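Local atomic coordinates of putative uncharacterized protein Ta0848 (Thermoplasma acidophilum, PDB entry 4MN7), a protein that probably reduces free methionine-R-sulfoxide to methionine, as a type II reductase built on a GAF domain. Residues T88-V93 with A114-E119. The protein carries 1 engineered substitution. Sequence-based numbering, arbitrary orientation.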
ATOM      1  N   THR A  88      -2.852  -1.248 -27.824  1.00 49.07           N
ATOM      2  CA  THR A  88      -3.506  -2.147 -26.901  1.00 42.45           C
ATOM      3  C   THR A  88      -4.310  -3.180 -27.639  1.00 37.57           C
ATOM      4  O   THR A  88      -5.135  -2.854 -28.432  1.00 43.64           O
ATOM      5  CB  THR A  88      -4.473  -1.364 -25.981  1.00 40.07           C
ATOM      6  OG1 THR A  88      -3.711  -0.481 -25.143  1.00 39.64           O
ATOM      7  CG2 THR A  88      -5.270  -2.331 -25.149  1.00 38.14           C
ATOM      8  N   GLN A  89      -4.118  -4.440 -27.296  1.00 36.18           N
ATOM      9  CA  GLN A  89      -4.946  -5.510 -27.751  1.00 37.86           C
ATOM     10  C   GLN A  89      -5.719  -6.165 -26.681  1.00 36.49           C
ATOM     11  O   GLN A  89      -6.652  -6.862 -26.980  1.00 38.69           O
ATOM     12  CB  GLN A  89      -4.070  -6.583 -28.413  1.00 43.09           C
ATOM     13  CG  GLN A  89      -3.465  -6.054 -29.729  1.00 49.65           C
ATOM     14  CD  GLN A  89      -2.766  -7.139 -30.544  1.00 50.87           C
ATOM     15  OE1 GLN A  89      -3.367  -7.755 -31.380  1.00 50.89           O
ATOM     16  NE2 GLN A  89      -1.499  -7.383 -30.251  1.00 55.77           N
ATOM     17  N   SER A  90      -5.314  -6.043 -25.414  1.00 40.27           N
ATOM     18  CA  SER A  90      -6.194  -6.569 -24.349  1.00 38.00           C
ATOM     19  C   SER A  90      -6.136  -5.675 -23.134  1.00 34.38           C
ATOM     20  O   SER A  90      -5.173  -4.929 -22.948  1.00 33.41           O
ATOM     21  CB  SER A  90      -5.979  -8.079 -24.044  1.00 40.87           C
ATOM     22  OG  SER A  90      -4.641  -8.373 -23.707  1.00 45.44           O
ATOM     23  N   GLU A  91      -7.194  -5.730 -22.334  1.00 37.17           N
ATOM     24  CA  GLU A  91      -7.345  -4.835 -21.222  1.00 38.89           C
ATOM     25  C   GLU A  91      -8.214  -5.480 -20.119  1.00 40.86           C
ATOM     26  O   GLU A  91      -9.215  -6.151 -20.401  1.00 38.65           O
ATOM     27  CB  GLU A  91      -7.985  -3.527 -21.671  1.00 36.80           C
ATOM     28  CG  GLU A  91      -8.134  -2.512 -20.516  1.00 40.94           C
ATOM     29  CD  GLU A  91      -8.661  -1.170 -20.939  1.00 43.21           C
ATOM     30  OE1 GLU A  91      -9.019  -1.073 -22.129  1.00 45.31           O
ATOM     31  OE2 GLU A  91      -8.696  -0.226 -20.111  1.00 37.65           O
ATOM     32  N   ILE A  92      -7.797  -5.264 -18.865  1.00 36.31           N
ATOM     33  CA  ILE A  92      -8.486  -5.825 -17.712  1.00 38.09           C
ATOM     34  C   ILE A  92      -8.662  -4.704 -16.724  1.00 34.52           C
ATOM     35  O   ILE A  92      -7.794  -3.847 -16.574  1.00 32.67           O
ATOM     36  CB  ILE A  92      -7.744  -7.016 -17.114  1.00 37.06           C
ATOM     37  CG1 ILE A  92      -8.614  -7.705 -16.068  1.00 38.33           C
ATOM     38  CG2 ILE A  92      -6.424  -6.567 -16.566  1.00 36.61           C
ATOM     39  CD1 ILE A  92      -8.033  -8.957 -15.480  1.00 36.36           C
ATOM     40  N   VAL A  93      -9.842  -4.658 -16.152  1.00 32.07           N
ATOM     41  CA  VAL A  93     -10.172  -3.661 -15.171  1.00 30.90           C
ATOM     42  C   VAL A  93     -10.706  -4.412 -13.968  1.00 29.94           C
ATOM     43  O   VAL A  93     -11.661  -5.144 -14.080  1.00 33.78           O
ATOM     44  CB  VAL A  93     -11.197  -2.673 -15.659  1.00 32.30           C
ATOM     45  CG1 VAL A  93     -11.340  -1.519 -14.664  1.00 34.30           C
ATOM     46  CG2 VAL A  93     -10.811  -2.087 -16.998  1.00 30.77           C
ATOM     47  N   ALA A 114      -5.312 -11.419 -25.557  1.00 38.44           N
ATOM     48  CA  ALA A 114      -5.634 -12.387 -24.482  1.00 43.52           C
ATOM     49  C   ALA A 114      -4.508 -12.502 -23.431  1.00 39.84           C
ATOM     50  O   ALA A 114      -4.049 -13.565 -23.107  1.00 45.35           O
ATOM     51  CB  ALA A 114      -5.912 -13.746 -25.090  1.00 45.47           C
ATOM     52  N   ALA A 115      -4.008 -11.363 -22.989  1.00 35.52           N
ATOM     53  CA  ALA A 115      -2.911 -11.265 -22.061  1.00 42.04           C
ATOM     54  C   ALA A 115      -3.287 -11.750 -20.619  1.00 37.25           C
ATOM     55  O   ALA A 115      -2.408 -12.071 -19.847  1.00 40.80           O
ATOM     56  CB  ALA A 115      -2.488  -9.805 -21.976  1.00 39.13           C
ATOM     57  N   PHE A 116      -4.557 -11.693 -20.266  1.00 38.11           N
ATOM     58  CA  PHE A 116      -4.996 -11.797 -18.877  1.00 40.94           C
ATOM     59  C   PHE A 116      -5.781 -13.078 -18.662  1.00 43.48           C
ATOM     60  O   PHE A 116      -6.913 -13.242 -19.120  1.00 47.77           O
ATOM     61  CB  PHE A 116      -5.820 -10.585 -18.518  1.00 39.44           C
ATOM     62  CG  PHE A 116      -5.095  -9.300 -18.765  1.00 37.73           C
ATOM     63  CD1 PHE A 116      -4.028  -8.940 -18.009  1.00 34.28           C
ATOM     64  CD2 PHE A 116      -5.472  -8.467 -19.801  1.00 35.56           C
ATOM     65  CE1 PHE A 116      -3.341  -7.749 -18.236  1.00 35.82           C
ATOM     66  CE2 PHE A 116      -4.775  -7.278 -20.040  1.00 34.23           C
ATOM     67  CZ  PHE A 116      -3.705  -6.918 -19.260  1.00 38.39           C
ATOM     68  N   SER A 117      -5.130 -14.018 -18.011  1.00 41.65           N
ATOM     69  CA  SER A 117      -5.729 -15.328 -17.748  1.00 43.98           C
ATOM     70  C   SER A 117      -6.471 -15.299 -16.397  1.00 41.17           C
ATOM     71  O   SER A 117      -6.468 -14.277 -15.680  1.00 45.46           O
ATOM     72  CB  SER A 117      -4.588 -16.374 -17.698  1.00 45.87           C
ATOM     73  OG  SER A 117      -3.655 -16.056 -16.651  1.00 52.32           O
ATOM     74  N   LYS A 118      -7.080 -16.409 -16.036  1.00 39.70           N
ATOM     75  CA  LYS A 118      -7.759 -16.582 -14.751  1.00 36.72           C
ATOM     76  C   LYS A 118      -6.823 -16.378 -13.595  1.00 34.26           C
ATOM     77  O   LYS A 118      -7.219 -15.789 -12.606  1.00 35.36           O
ATOM     78  CB  LYS A 118      -8.365 -17.976 -14.587  1.00 45.98           C
ATOM     79  CG  LYS A 118      -9.429 -18.321 -15.585  1.00 60.29           C
ATOM     80  CD  LYS A 118     -10.743 -17.645 -15.247  1.00 73.38           C
ATOM     81  CE  LYS A 118     -11.685 -17.617 -16.464  1.00 79.25           C
ATOM     82  NZ  LYS A 118     -12.723 -16.563 -16.251  1.00 81.74           N
ATOM     83  N   GLU A 119      -5.589 -16.844 -13.738  1.00 35.30           N
ATOM     84  CA  GLU A 119      -4.521 -16.637 -12.726  1.00 40.97           C
ATOM     85  C   GLU A 119      -4.353 -15.120 -12.464  1.00 39.04           C
ATOM     86  O   GLU A 119      -4.329 -14.675 -11.340  1.00 35.34           O
ATOM     87  CB  GLU A 119      -3.198 -17.265 -13.229  1.00 42.12           C
ATOM     88  CG  GLU A 119      -1.935 -16.937 -12.430  1.00 55.25           C
ATOM     89  CD  GLU A 119      -0.594 -17.368 -13.086  1.00 61.73           C
ATOM     90  OE1 GLU A 119      -0.559 -17.793 -14.283  1.00 66.02           O
ATOM     91  OE2 GLU A 119       0.461 -17.267 -12.394  1.00 66.43           O
TER
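In this GAF domain the loop that leaves strand 101-110 and leads into helix 118-136 folds back over the start of strand 90-98, the neighbour of 101-110 in the antiparallel sheet. Just where the strand begins there is a classic beta bulge, with Gln-89 and Ser-90 set against the single residue Ser-110. Ser-90 and Ile-92, two apart on the strand, point toward the loop. Ser-90 carries its hydroxyl between its own backbone N and carbonyl carbon (chi1 56°), where OG accepts the N-H of Ala-115, N to OG 3.1 Å. That bond is nearly straight, at 159°, and the same OG donates to Lys-112 O, so one buried hydroxyl joins two points of the loop. Phe-116 lies next to it, CG anti to the carbonyl carbon, beside the backbone N. Its ring is sandwiched: Ile-92 CG2 sits over the centre of one face, 3.5 Å from the centroid and 6° off the normal, a CH-pi contact, while Ala-115 CB covers the opposite face. The ring edge meets the strand backbone, with CE2 3.7 Å from Glu-91 N. An alanine in place of Phe-116 would probably loosen the loop against the strand, since the CH-pi contact and the edge packing would both go. One buried hydroxyl, gripped by two hydrogen bonds, thus ties the loop beside the bulge, and apolar ring packing continues the join toward the helix, whose N-cap is Ser-117.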